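Local structure of beta-n-acetylhexosaminidase (Streptococcus pneumoniae, 4AZI) at residues I13-G18 with L326-D331; W279-G284 with E340-L345; D238-K243 with A266-K271; Y233-D238 with N258-Q263. The protein probably removes terminal beta-linked N-acetylglucosamine residues from glycans, acting as a family 20 exo-beta-N-acetylhexosaminidase. The protein carries 2 engineered substitutions. All coordinates share one frame; numbering follows the deposited sequence.

Interaction 1: residues I13-G18 with L326-D331; sequences ISIDAG and LSIWAD. With OAN (O-(2-acetamido-2-deoxy D-glucopyranosylidene) amino-N-phenylcarbamate), chain C.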
# COMPACT_ATOMS: atom_id res chain seq x y z
N ILE A 13 3.08 -5.67 -4.52
CA ILE A 13 4.32 -5.33 -3.83
C ILE A 13 4.12 -3.96 -3.15
O ILE A 13 3.73 -2.99 -3.80
CB ILE A 13 5.57 -5.37 -4.78
CG1 ILE A 13 6.86 -4.96 -4.05
CG2 ILE A 13 5.35 -4.55 -6.05
CD1 ILE A 13 7.24 -5.87 -2.90
N SER A 14 4.35 -3.91 -1.84
CA SER A 14 4.23 -2.66 -1.09
C SER A 14 5.61 -2.07 -0.82
O SER A 14 6.53 -2.79 -0.47
CB SER A 14 3.47 -2.88 0.23
OG SER A 14 3.39 -1.68 0.99
N ILE A 15 5.72 -0.75 -1.00
CA ILE A 15 6.97 -0.01 -0.79
C ILE A 15 6.72 1.18 0.15
O ILE A 15 5.93 2.08 -0.16
CB ILE A 15 7.57 0.50 -2.14
CG1 ILE A 15 7.95 -0.66 -3.09
CG2 ILE A 15 8.73 1.46 -1.91
CD1 ILE A 15 9.08 -1.58 -2.63
N ASP A 16 7.42 1.18 1.29
CA ASP A 16 7.34 2.24 2.29
C ASP A 16 8.13 3.47 1.82
O ASP A 16 9.27 3.69 2.24
CB ASP A 16 7.85 1.69 3.65
CG ASP A 16 7.69 2.67 4.82
OD1 ASP A 16 7.10 3.77 4.67
OD2 ASP A 16 8.18 2.33 5.92
N ALA A 17 7.52 4.25 0.93
CA ALA A 17 8.12 5.51 0.48
C ALA A 17 7.63 6.67 1.34
O ALA A 17 7.68 7.84 0.93
CB ALA A 17 7.82 5.76 -0.99
N GLY A 18 7.12 6.34 2.52
CA GLY A 18 6.70 7.33 3.50
C GLY A 18 7.84 7.68 4.43
O GLY A 18 8.17 8.85 4.60
N LEU A 326 3.03 -8.45 -0.61
CA LEU A 326 4.33 -8.57 0.06
C LEU A 326 4.86 -7.15 0.33
O LEU A 326 4.76 -6.27 -0.53
CB LEU A 326 5.30 -9.39 -0.79
CG LEU A 326 6.71 -9.66 -0.25
CD1 LEU A 326 7.13 -11.09 -0.54
CD2 LEU A 326 7.71 -8.67 -0.82
N SER A 327 5.42 -6.95 1.52
CA SER A 327 5.66 -5.59 2.02
C SER A 327 7.11 -5.28 2.39
O SER A 327 7.74 -6.00 3.17
CB SER A 327 4.76 -5.29 3.21
OG SER A 327 3.42 -5.67 2.98
N ILE A 328 7.60 -4.16 1.83
CA ILE A 328 8.96 -3.67 2.07
C ILE A 328 8.87 -2.42 2.95
O ILE A 328 8.31 -1.41 2.55
CB ILE A 328 9.69 -3.32 0.75
CG1 ILE A 328 9.63 -4.48 -0.26
CG2 ILE A 328 11.14 -2.93 1.02
CD1 ILE A 328 10.07 -5.84 0.27
N TRP A 329 9.41 -2.50 4.17
CA TRP A 329 9.29 -1.39 5.11
C TRP A 329 10.59 -0.66 5.36
O TRP A 329 11.67 -1.22 5.16
CB TRP A 329 8.68 -1.86 6.43
CG TRP A 329 7.31 -2.49 6.30
CD1 TRP A 329 7.01 -3.85 6.26
CD2 TRP A 329 6.00 -1.81 6.23
NE1 TRP A 329 5.65 -4.05 6.17
CE2 TRP A 329 4.99 -2.87 6.14
CE3 TRP A 329 5.58 -0.48 6.20
CZ2 TRP A 329 3.63 -2.60 6.04
CZ3 TRP A 329 4.20 -0.21 6.11
CH2 TRP A 329 3.25 -1.25 6.03
N ALA A 330 10.48 0.59 5.80
CA ALA A 330 11.66 1.43 5.99
C ALA A 330 11.87 1.93 7.43
O ALA A 330 12.35 3.05 7.62
CB ALA A 330 11.62 2.60 5.02
N ASP A 331 11.55 1.09 8.42
CA ASP A 331 11.64 1.46 9.85
C ASP A 331 12.89 2.25 10.24
O ASP A 331 12.82 3.19 11.03
CB ASP A 331 11.52 0.21 10.74
CG ASP A 331 10.17 -0.49 10.59
OD1 ASP A 331 9.65 -0.58 9.45
OD2 ASP A 331 9.64 -0.97 11.61
CAH OAN C . 0.64 -2.33 9.32
CAG OAN C . 2.12 -2.52 9.68
OAN OAN C . 2.75 -3.46 9.23
NAI OAN C . 2.63 -1.60 10.51
CAB OAN C . 4.03 -1.57 10.98
CAC OAN C . 4.91 -0.89 9.94
OAJ OAN C . 4.81 0.53 10.10
CAD OAN C . 6.36 -1.32 10.06
OAK OAN C . 7.10 -0.62 9.08
CAE OAN C . 6.46 -2.84 9.81
CAF OAN C . 7.87 -3.42 9.96
OAM OAN C . 8.31 -3.31 11.31
OAL OAN C . 5.57 -3.61 10.65
CAA OAN C . 4.56 -2.98 11.33
NAY OAN C . 4.01 -3.64 12.33
OAQ OAN C . 4.53 -4.88 12.58
CAP OAN C . 4.48 -5.26 13.89
OAR OAN C . 4.86 -6.38 14.22
NAO OAN C . 4.01 -4.35 14.76
CAS OAN C . 3.84 -4.54 16.08
CAT OAN C . 2.60 -4.23 16.64
CAU OAN C . 2.37 -4.41 18.00
CAV OAN C . 3.39 -4.90 18.82
CAW OAN C . 4.64 -5.21 18.27
CAX OAN C . 4.87 -5.03 16.90
O HOH W 1 5.34 -1.68 2.84
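Trp329 spreads its indole beneath the sugar ring of OAN, whose CAE sits 3.6 Å above the plane near the rim, while a water lies over the centre of the opposite face. CG of Trp329 is anti to the carbonyl carbon (chi1 -58°), which turns the ring into the pocket. Asp16 OD2 meets the indole edge in plane and takes the N-H of Ala330 at 2.9 Å, approached from above the carboxylate plane; a salt bridge to Arg19 is its stronger partner. The backbones pair as parallel neighbours, the first and last strands closing the TIM barrel. Ser14 N gives a nearly straight bond to Leu326 O (2.7 Å, 169°), Ser14 O receives Ile328 N, and Asp16 N reaches Ile328 O. On the sheet face away from the indole, Ile13 CD1 lies alongside Leu326 CD2 at 3.5 Å, and Ile15 CD1 touches Ile328 CG1. The water joins Ser14 OG, which also bonds His43, to Ile328 O. Asp331 grips two sugar hydroxyls, OAK on OD1 (2.6 Å) and OAM on OD2 (2.7 Å). Two acceptors on one carboxylate, set beside an aromatic platform, are consistent with the barrel seam helping to fix the sugar's orientation.

Interaction 2: residues W279-G284 with E340-L345; sequences WYYILG and EEIFEL. With OAN (O-(2-acetamido-2-deoxy D-glucopyranosylidene) amino-N-phenylcarbamate), chain C.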
# COMPACT_ATOMS: atom_id res chain seq x y z
N TRP A 279 5.59 -12.06 5.21
CA TRP A 279 6.30 -11.56 4.03
C TRP A 279 6.94 -10.19 4.18
O TRP A 279 7.35 -9.59 3.19
CB TRP A 279 5.38 -11.62 2.80
CG TRP A 279 4.74 -12.98 2.57
CD1 TRP A 279 5.36 -14.22 2.64
CD2 TRP A 279 3.35 -13.27 2.20
NE1 TRP A 279 4.46 -15.23 2.38
CE2 TRP A 279 3.24 -14.73 2.10
CE3 TRP A 279 2.21 -12.49 1.97
CZ2 TRP A 279 2.04 -15.36 1.78
CZ3 TRP A 279 1.01 -13.14 1.65
CH2 TRP A 279 0.93 -14.54 1.55
N TYR A 280 7.03 -9.68 5.42
CA TYR A 280 7.61 -8.36 5.69
C TYR A 280 9.14 -8.37 5.57
O TYR A 280 9.78 -9.32 6.02
CB TYR A 280 7.23 -7.88 7.10
CG TYR A 280 5.86 -7.25 7.26
CD1 TYR A 280 4.90 -7.31 6.24
CD2 TYR A 280 5.52 -6.60 8.45
CE1 TYR A 280 3.64 -6.74 6.40
CE2 TYR A 280 4.27 -6.03 8.61
CZ TYR A 280 3.34 -6.08 7.59
OH TYR A 280 2.09 -5.50 7.75
N TYR A 281 9.71 -7.32 4.99
CA TYR A 281 11.17 -7.09 5.04
C TYR A 281 11.48 -5.63 5.34
O TYR A 281 10.98 -4.74 4.65
CB TYR A 281 11.87 -7.49 3.74
CG TYR A 281 13.34 -7.09 3.71
CD1 TYR A 281 14.23 -7.54 4.70
CD2 TYR A 281 13.85 -6.25 2.71
CE1 TYR A 281 15.56 -7.16 4.70
CE2 TYR A 281 15.19 -5.88 2.69
CZ TYR A 281 16.04 -6.34 3.69
OH TYR A 281 17.38 -5.98 3.69
N ILE A 282 12.29 -5.40 6.38
CA ILE A 282 12.76 -4.07 6.75
C ILE A 282 14.15 -3.90 6.14
O ILE A 282 15.03 -4.73 6.38
CB ILE A 282 12.83 -3.88 8.29
CG1 ILE A 282 11.42 -3.97 8.91
CG2 ILE A 282 13.49 -2.56 8.66
CD1 ILE A 282 11.42 -4.26 10.41
N LEU A 283 14.33 -2.85 5.35
CA LEU A 283 15.62 -2.58 4.71
C LEU A 283 16.76 -2.64 5.73
O LEU A 283 16.70 -1.97 6.77
CB LEU A 283 15.63 -1.21 4.01
CG LEU A 283 14.57 -0.85 2.96
CD1 LEU A 283 14.90 0.51 2.34
CD2 LEU A 283 14.44 -1.91 1.87
N GLY A 284 17.77 -3.45 5.43
CA GLY A 284 18.95 -3.59 6.28
C GLY A 284 18.80 -4.50 7.48
O GLY A 284 19.76 -4.69 8.24
N GLU A 340 18.30 -5.09 -5.43
CA GLU A 340 18.50 -6.53 -5.62
C GLU A 340 17.90 -7.42 -4.51
O GLU A 340 17.45 -8.53 -4.77
CB GLU A 340 19.98 -6.86 -5.85
CG GLU A 340 20.91 -6.62 -4.66
CD GLU A 340 21.46 -5.20 -4.54
OE1 GLU A 340 21.14 -4.32 -5.38
OE2 GLU A 340 22.24 -4.97 -3.59
N GLU A 341 17.91 -6.93 -3.27
CA GLU A 341 17.27 -7.64 -2.16
C GLU A 341 15.77 -7.72 -2.40
O GLU A 341 15.16 -8.79 -2.28
CB GLU A 341 17.54 -6.94 -0.83
CG GLU A 341 18.97 -7.05 -0.33
CD GLU A 341 19.17 -6.32 0.98
OE1 GLU A 341 18.39 -5.39 1.27
OE2 GLU A 341 20.09 -6.68 1.74
N ILE A 342 15.18 -6.58 -2.75
CA ILE A 342 13.73 -6.47 -2.98
C ILE A 342 13.32 -7.32 -4.18
O ILE A 342 12.27 -7.95 -4.16
CB ILE A 342 13.31 -4.99 -3.16
CG1 ILE A 342 13.20 -4.29 -1.80
CG2 ILE A 342 11.96 -4.87 -3.87
CD1 ILE A 342 14.51 -4.12 -1.05
N PHE A 343 14.17 -7.33 -5.21
CA PHE A 343 13.93 -8.11 -6.42
C PHE A 343 13.98 -9.61 -6.14
O PHE A 343 13.15 -10.36 -6.64
CB PHE A 343 14.92 -7.71 -7.52
CG PHE A 343 14.60 -6.40 -8.20
CD1 PHE A 343 13.64 -5.53 -7.68
CD2 PHE A 343 15.28 -6.02 -9.35
CE1 PHE A 343 13.35 -4.32 -8.30
CE2 PHE A 343 15.00 -4.81 -9.99
CZ PHE A 343 14.03 -3.96 -9.46
N GLU A 344 14.95 -10.05 -5.33
CA GLU A 344 14.99 -11.47 -4.95
C GLU A 344 13.73 -11.88 -4.17
O GLU A 344 13.16 -12.95 -4.41
CB GLU A 344 16.25 -11.80 -4.15
CG GLU A 344 16.38 -13.30 -3.86
CD GLU A 344 17.52 -13.65 -2.92
OE1 GLU A 344 18.22 -12.73 -2.44
OE2 GLU A 344 17.71 -14.85 -2.66
N LEU A 345 13.31 -11.03 -3.24
CA LEU A 345 12.11 -11.30 -2.45
C LEU A 345 10.87 -11.38 -3.34
O LEU A 345 10.09 -12.33 -3.23
CB LEU A 345 11.95 -10.25 -1.34
CG LEU A 345 10.88 -10.44 -0.26
CD1 LEU A 345 10.94 -11.82 0.38
CD2 LEU A 345 11.02 -9.36 0.80
CAH OAN C . 0.64 -2.33 9.32
CAG OAN C . 2.12 -2.52 9.68
OAN OAN C . 2.75 -3.46 9.23
NAI OAN C . 2.63 -1.60 10.51
CAB OAN C . 4.03 -1.57 10.98
CAC OAN C . 4.91 -0.89 9.94
OAJ OAN C . 4.81 0.53 10.10
CAD OAN C . 6.36 -1.32 10.06
OAK OAN C . 7.10 -0.62 9.08
CAE OAN C . 6.46 -2.84 9.81
CAF OAN C . 7.87 -3.42 9.96
OAM OAN C . 8.31 -3.31 11.31
OAL OAN C . 5.57 -3.61 10.65
CAA OAN C . 4.56 -2.98 11.33
NAY OAN C . 4.01 -3.64 12.33
OAQ OAN C . 4.53 -4.88 12.58
CAP OAN C . 4.48 -5.26 13.89
OAR OAN C . 4.86 -6.38 14.22
NAO OAN C . 4.01 -4.35 14.76
CAS OAN C . 3.84 -4.54 16.08
CAT OAN C . 2.60 -4.23 16.64
CAU OAN C . 2.37 -4.41 18.00
CAV OAN C . 3.39 -4.90 18.82
CAW OAN C . 4.64 -5.21 18.27
CAX OAN C . 4.87 -5.03 16.90
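Between strand 271-282 and helix 339-352 the tight part is apolar: Leu345 CD2 presses on Tyr281 CB at 3.6 Å, and Ile342 CD1 reaches Leu283 CD2 at 3.7 Å while meeting the Tyr281 ring more loosely at its edge. Strand 280-282 and helix segment 340-345 run almost antiparallel (171°), their axes 10.8 Å apart at closest approach, so the gap is bridged mainly by side chains, as where an outer helix of a TIM barrel packs on its strands. Toward the partly exposed side the contact thins to one polar link. Tyr281, with CG anti to the backbone N (chi1 173°), sends its OH to Glu341 OE1 at 2.7 Å. Glu341 extends beyond CG to meet it; its carboxylate stands 82° from the ring plane, and the hydroxyl meets OE1 from above the carboxylate plane. The same OH accepts Gly284 N at 3.1 Å, anchoring the turn after the strand. Neighbouring side chains look the other way, into the pocket: Tyr280 OH donates to the acetamide oxygen OAN of the ligand at 2.6 Å, and Ile282 CD1 packs against OAM. Donating to a carboxylate while accepting from an amide would polarise the Tyr281 hydroxyl, probably strengthening both bonds.

Interaction 3: residues D238-K243 with A266-K271; sequences DVQFDK and ASKGYK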
# COMPACT_ATOMS: atom_id res chain seq x y z
N ASP A 238 -19.61 -3.39 20.02
CA ASP A 238 -20.43 -2.30 20.58
C ASP A 238 -20.09 -0.97 19.90
O ASP A 238 -20.79 0.02 20.07
CB ASP A 238 -20.31 -2.22 22.10
CG ASP A 238 -18.87 -2.12 22.59
OD1 ASP A 238 -18.31 -1.01 22.57
OD2 ASP A 238 -18.30 -3.17 22.98
N VAL A 239 -18.99 -0.98 19.14
CA VAL A 239 -18.60 0.14 18.27
C VAL A 239 -18.56 -0.41 16.84
O VAL A 239 -17.90 -1.41 16.57
CB VAL A 239 -17.25 0.75 18.70
CG1 VAL A 239 -16.71 1.72 17.65
CG2 VAL A 239 -17.39 1.46 20.04
N GLN A 240 -19.27 0.23 15.93
CA GLN A 240 -19.50 -0.34 14.61
C GLN A 240 -18.64 0.32 13.54
O GLN A 240 -18.40 1.52 13.60
CB GLN A 240 -20.99 -0.27 14.24
CG GLN A 240 -21.51 -1.52 13.56
CD GLN A 240 -21.50 -2.76 14.45
OE1 GLN A 240 -21.38 -3.89 13.96
NE2 GLN A 240 -21.64 -2.56 15.76
N PHE A 241 -18.18 -0.46 12.57
CA PHE A 241 -17.33 0.08 11.50
C PHE A 241 -17.98 -0.10 10.12
O PHE A 241 -18.82 -0.99 9.94
CB PHE A 241 -15.94 -0.57 11.52
CG PHE A 241 -15.09 -0.15 12.69
CD1 PHE A 241 -15.26 -0.74 13.94
CD2 PHE A 241 -14.11 0.83 12.54
CE1 PHE A 241 -14.47 -0.35 15.03
CE2 PHE A 241 -13.31 1.22 13.62
CZ PHE A 241 -13.50 0.63 14.87
N ASP A 242 -17.60 0.78 9.19
CA ASP A 242 -18.02 0.74 7.77
C ASP A 242 -17.69 -0.64 7.19
O ASP A 242 -16.55 -1.08 7.25
CB ASP A 242 -17.28 1.86 7.01
CG ASP A 242 -17.72 2.01 5.55
OD1 ASP A 242 -17.81 1.00 4.83
OD2 ASP A 242 -17.95 3.15 5.10
N LYS A 243 -18.69 -1.32 6.64
CA LYS A 243 -18.44 -2.68 6.14
C LYS A 243 -17.79 -2.74 4.75
O LYS A 243 -17.36 -3.80 4.31
CB LYS A 243 -19.71 -3.54 6.17
CG LYS A 243 -20.41 -3.61 7.53
CD LYS A 243 -19.49 -4.08 8.65
CE LYS A 243 -20.24 -4.14 9.97
NZ LYS A 243 -20.78 -2.80 10.39
N ALA A 266 -14.31 -11.58 8.84
CA ALA A 266 -15.06 -12.23 7.75
C ALA A 266 -16.54 -12.35 8.10
O ALA A 266 -17.41 -12.10 7.25
CB ALA A 266 -14.47 -13.60 7.44
N SER A 267 -16.80 -12.71 9.36
CA SER A 267 -18.16 -12.86 9.89
C SER A 267 -18.95 -11.54 9.80
O SER A 267 -20.17 -11.56 9.61
CB SER A 267 -18.13 -13.41 11.33
OG SER A 267 -17.83 -12.42 12.30
N LYS A 268 -18.25 -10.41 9.89
CA LYS A 268 -18.85 -9.08 9.75
C LYS A 268 -19.00 -8.62 8.29
O LYS A 268 -19.40 -7.48 8.05
CB LYS A 268 -18.02 -8.03 10.51
CG LYS A 268 -18.10 -8.13 12.02
CD LYS A 268 -19.44 -7.66 12.55
CE LYS A 268 -19.48 -7.74 14.06
NZ LYS A 268 -20.86 -7.59 14.57
N GLY A 269 -18.67 -9.50 7.35
CA GLY A 269 -18.78 -9.22 5.92
C GLY A 269 -17.53 -8.69 5.22
O GLY A 269 -17.58 -8.36 4.04
N TYR A 270 -16.41 -8.60 5.92
CA TYR A 270 -15.22 -7.96 5.34
C TYR A 270 -14.51 -8.81 4.29
O TYR A 270 -14.55 -10.04 4.35
CB TYR A 270 -14.24 -7.55 6.43
CG TYR A 270 -14.67 -6.33 7.20
CD1 TYR A 270 -14.71 -5.09 6.59
CD2 TYR A 270 -15.03 -6.42 8.55
CE1 TYR A 270 -15.08 -3.96 7.28
CE2 TYR A 270 -15.42 -5.28 9.25
CZ TYR A 270 -15.44 -4.06 8.60
OH TYR A 270 -15.82 -2.91 9.25
N LYS A 271 -13.87 -8.14 3.34
CA LYS A 271 -13.00 -8.80 2.36
C LYS A 271 -11.55 -8.41 2.64
O LYS A 271 -11.30 -7.32 3.14
CB LYS A 271 -13.38 -8.40 0.95
CG LYS A 271 -14.75 -8.91 0.54
CD LYS A 271 -15.54 -7.85 -0.20
CE LYS A 271 -15.25 -7.87 -1.70
NZ LYS A 271 -15.97 -8.97 -2.42
O HOH W 2 -17.27 -5.93 2.48
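Tyr270 OH donates to Asp242 O at 2.8 Å, the one direct hydrogen bond between 238-243 and 266-271. The hydroxyl stands well above the carbonyl plane, 58° out of it, while the carbonyl oxygen itself lies at the edge of the tyrosine ring. Phe241 CB closes on the same hydroxyl at 3.3 Å. Along the ring, Lys243 crosses obliquely: its CD comes within 3.9 Å of Tyr270 OH and also rests near Lys268 O. Bends at chi2 and chi4 fold the Lys243 chain back on its own segment, and NZ donates to Phe241 O at 2.7 Å, nearly along the C=O axis. Lys243 NZ then lies 6.4 Å from Lys268 NZ, like charges not in contact. A water joins the backbones farther along, donating to both Lys243 O and Gly269 O. Gly269, the first residue to leave helical angles after helix 262-267, makes a Schellman motif; its positive phi (94°) turns the chain toward strand 271-282, and Tyr270 follows at once, so the helix exit probably helps to set where the ring meets the loop that precedes strand 246-249 of the barrel. Lys268, bent at chi2, crosses Gln240 at about a right angle, NZ 3.8 Å from Gln240 OE1, but its ionic partner is Asp237, and the Gln240 amide nitrogen bonds Asp237 O. Farther out, Asp242 is held by a salt bridge to Lys218 and by Asp244 N, and Asn211 ties the loop down through Gln240 O and Asp242 N. The Phe241 ring leads away from Tyr270 to helix 203-219 and the ring of Phe231.

Interaction 4: residues Y233-D238 with N258-Q263; sequences YEDKDD and NLASPQ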
# COMPACT_ATOMS: atom_id res chain seq x y z
N TYR A 233 -11.82 -4.27 17.55
CA TYR A 233 -10.75 -4.70 18.44
C TYR A 233 -11.30 -5.72 19.44
O TYR A 233 -12.42 -5.56 19.93
CB TYR A 233 -10.14 -3.50 19.17
CG TYR A 233 -8.97 -3.83 20.06
CD1 TYR A 233 -7.71 -4.13 19.52
CD2 TYR A 233 -9.10 -3.82 21.45
CE1 TYR A 233 -6.63 -4.42 20.35
CE2 TYR A 233 -8.03 -4.12 22.28
CZ TYR A 233 -6.80 -4.41 21.73
OH TYR A 233 -5.75 -4.70 22.57
N GLU A 234 -10.52 -6.77 19.67
CA GLU A 234 -10.85 -7.86 20.60
C GLU A 234 -12.20 -8.57 20.34
O GLU A 234 -12.87 -9.02 21.28
CB GLU A 234 -10.70 -7.39 22.07
CG GLU A 234 -10.00 -8.42 22.96
CD GLU A 234 -9.69 -7.92 24.36
OE1 GLU A 234 -9.53 -6.69 24.56
OE2 GLU A 234 -9.59 -8.75 25.28
N ASP A 235 -12.56 -8.67 19.06
CA ASP A 235 -13.79 -9.32 18.58
C ASP A 235 -15.08 -8.77 19.24
O ASP A 235 -16.02 -9.52 19.44
CB ASP A 235 -13.74 -10.86 18.76
CG ASP A 235 -12.55 -11.51 18.08
OD1 ASP A 235 -11.99 -10.94 17.12
OD2 ASP A 235 -12.20 -12.64 18.51
N LYS A 236 -15.09 -7.48 19.56
CA LYS A 236 -16.24 -6.83 20.20
C LYS A 236 -16.93 -5.93 19.18
O LYS A 236 -16.28 -5.39 18.29
CB LYS A 236 -15.80 -6.00 21.41
CG LYS A 236 -15.06 -6.76 22.51
CD LYS A 236 -16.00 -7.53 23.43
CE LYS A 236 -15.26 -8.08 24.65
NZ LYS A 236 -16.12 -8.89 25.57
N ASP A 237 -18.24 -5.76 19.29
CA ASP A 237 -18.95 -4.98 18.29
C ASP A 237 -19.92 -3.93 18.85
O ASP A 237 -20.94 -3.62 18.23
CB ASP A 237 -19.66 -5.91 17.29
CG ASP A 237 -20.83 -6.65 17.91
OD1 ASP A 237 -20.96 -6.65 19.15
OD2 ASP A 237 -21.64 -7.23 17.15
N ASP A 238 -19.61 -3.39 20.02
CA ASP A 238 -20.43 -2.30 20.58
C ASP A 238 -20.09 -0.97 19.90
O ASP A 238 -20.79 0.02 20.07
CB ASP A 238 -20.31 -2.22 22.10
CG ASP A 238 -18.87 -2.12 22.59
OD1 ASP A 238 -18.31 -1.01 22.57
OD2 ASP A 238 -18.30 -3.17 22.98
N ASN A 258 -4.61 -7.12 21.18
CA ASN A 258 -5.67 -8.12 20.97
C ASN A 258 -6.57 -7.88 19.75
O ASN A 258 -7.78 -7.67 19.89
CB ASN A 258 -6.54 -8.24 22.22
CG ASN A 258 -5.78 -8.75 23.43
OD1 ASN A 258 -6.11 -8.42 24.56
ND2 ASN A 258 -4.75 -9.57 23.19
N LEU A 259 -5.98 -7.95 18.57
CA LEU A 259 -6.71 -7.62 17.34
C LEU A 259 -7.84 -8.60 17.04
O LEU A 259 -7.84 -9.73 17.54
CB LEU A 259 -5.74 -7.50 16.16
CG LEU A 259 -4.45 -6.75 16.50
CD1 LEU A 259 -3.52 -6.65 15.29
CD2 LEU A 259 -4.78 -5.38 17.08
N ALA A 260 -8.81 -8.15 16.26
CA ALA A 260 -9.85 -9.03 15.75
C ALA A 260 -9.22 -10.14 14.92
O ALA A 260 -8.19 -9.93 14.27
CB ALA A 260 -10.87 -8.25 14.92
N SER A 261 -9.81 -11.32 14.98
CA SER A 261 -9.35 -12.42 14.16
C SER A 261 -9.86 -12.22 12.74
O SER A 261 -10.87 -11.51 12.54
CB SER A 261 -9.84 -13.75 14.71
OG SER A 261 -11.25 -13.84 14.61
N PRO A 262 -9.19 -12.83 11.75
CA PRO A 262 -9.72 -12.80 10.38
C PRO A 262 -11.07 -13.50 10.32
O PRO A 262 -11.95 -13.04 9.57
CB PRO A 262 -8.67 -13.58 9.57
CG PRO A 262 -7.47 -13.66 10.42
CD PRO A 262 -7.94 -13.59 11.84
N GLN A 263 -11.24 -14.58 11.09
CA GLN A 263 -12.54 -15.26 11.21
C GLN A 263 -13.63 -14.26 11.63
O GLN A 263 -14.70 -14.19 11.01
CB GLN A 263 -12.50 -16.41 12.22
CG GLN A 263 -11.66 -17.62 11.81
CD GLN A 263 -10.30 -17.65 12.49
OE1 GLN A 263 -9.68 -16.61 12.70
NE2 GLN A 263 -9.83 -18.84 12.84
O HOH W 3 -12.52 -14.53 16.54
O HOH W 4 -9.41 -12.18 18.11
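Tyr233 leaves the backbone with CG anti to its N (chi1 -177°), carrying the ring across the main chain of Asn258. From CB outward, CG and CD1 begin to pass beneath Asn258 O, which stands 3.4 Å above the ring plane, offset toward the rim. CE1 has Asn258 O over it and Leu259 CD2 beside it, the methyl 3.9 Å away in the plane of the ring. CZ runs on past Asn258 N, and at the tip OH accepts that N-H at 3.0 Å and 158°. The backbone end is held by Tyr203 OH on Tyr233 N, and the ring of Trp194 meets the tyrosine ring. Asn258 O also receives a weak bond from Glu234 N, and the Glu234 side chain lies alongside Asn258, CG to CB 3.5 Å. Residues 233-238 lie in the loop that connects barrel strands 223-227 and 246-249. In the other segment 258-261 is loop and 262-263 begins helix 262-267, with Ser261 as its N-cap. The Ser261 hydroxyl, in the crowded position between backbone N and carbonyl carbon (chi1 66°), bonds Tyr264 N in the first turn. Ser261 N points instead to Asp235 OD1 at 3.1 Å, using the syn lone pair of the carboxylate. A water links Asp235 OD2 to Ser261 OG, and a second donates to Leu259 O and, weakly, to Asp235 OD2. The negative carboxylate beside this helix start would probably interact favourably with the helix dipole. Asp235 OD1 also lies close to Ala260 CA, 3.2 Å, and CB, while Ala260 O is taken by Tyr249 OH.

From the N terminus, 13-18 enters first and waits some 300 residues for 326-331; interaction 1 thereby joins the first and last barrel strands and encloses interactions 3 and 4. Interaction 4 opens next at 233-238 and closes at 258-263, crossing interaction 3, which starts at the shared Asp238 and closes at 266-271; both fasten the loop before strand 246-249 to helix 262-267, and the Asp237-Lys268 salt bridge joins them. The chain then runs into strand 271-282, where interaction 2 opens. It crosses interaction 1 before closing on helix 339-352, and the two touch through neighbouring strands and both reach OAN. Interactions 2 and 3 lie about 33 Å apart between centres.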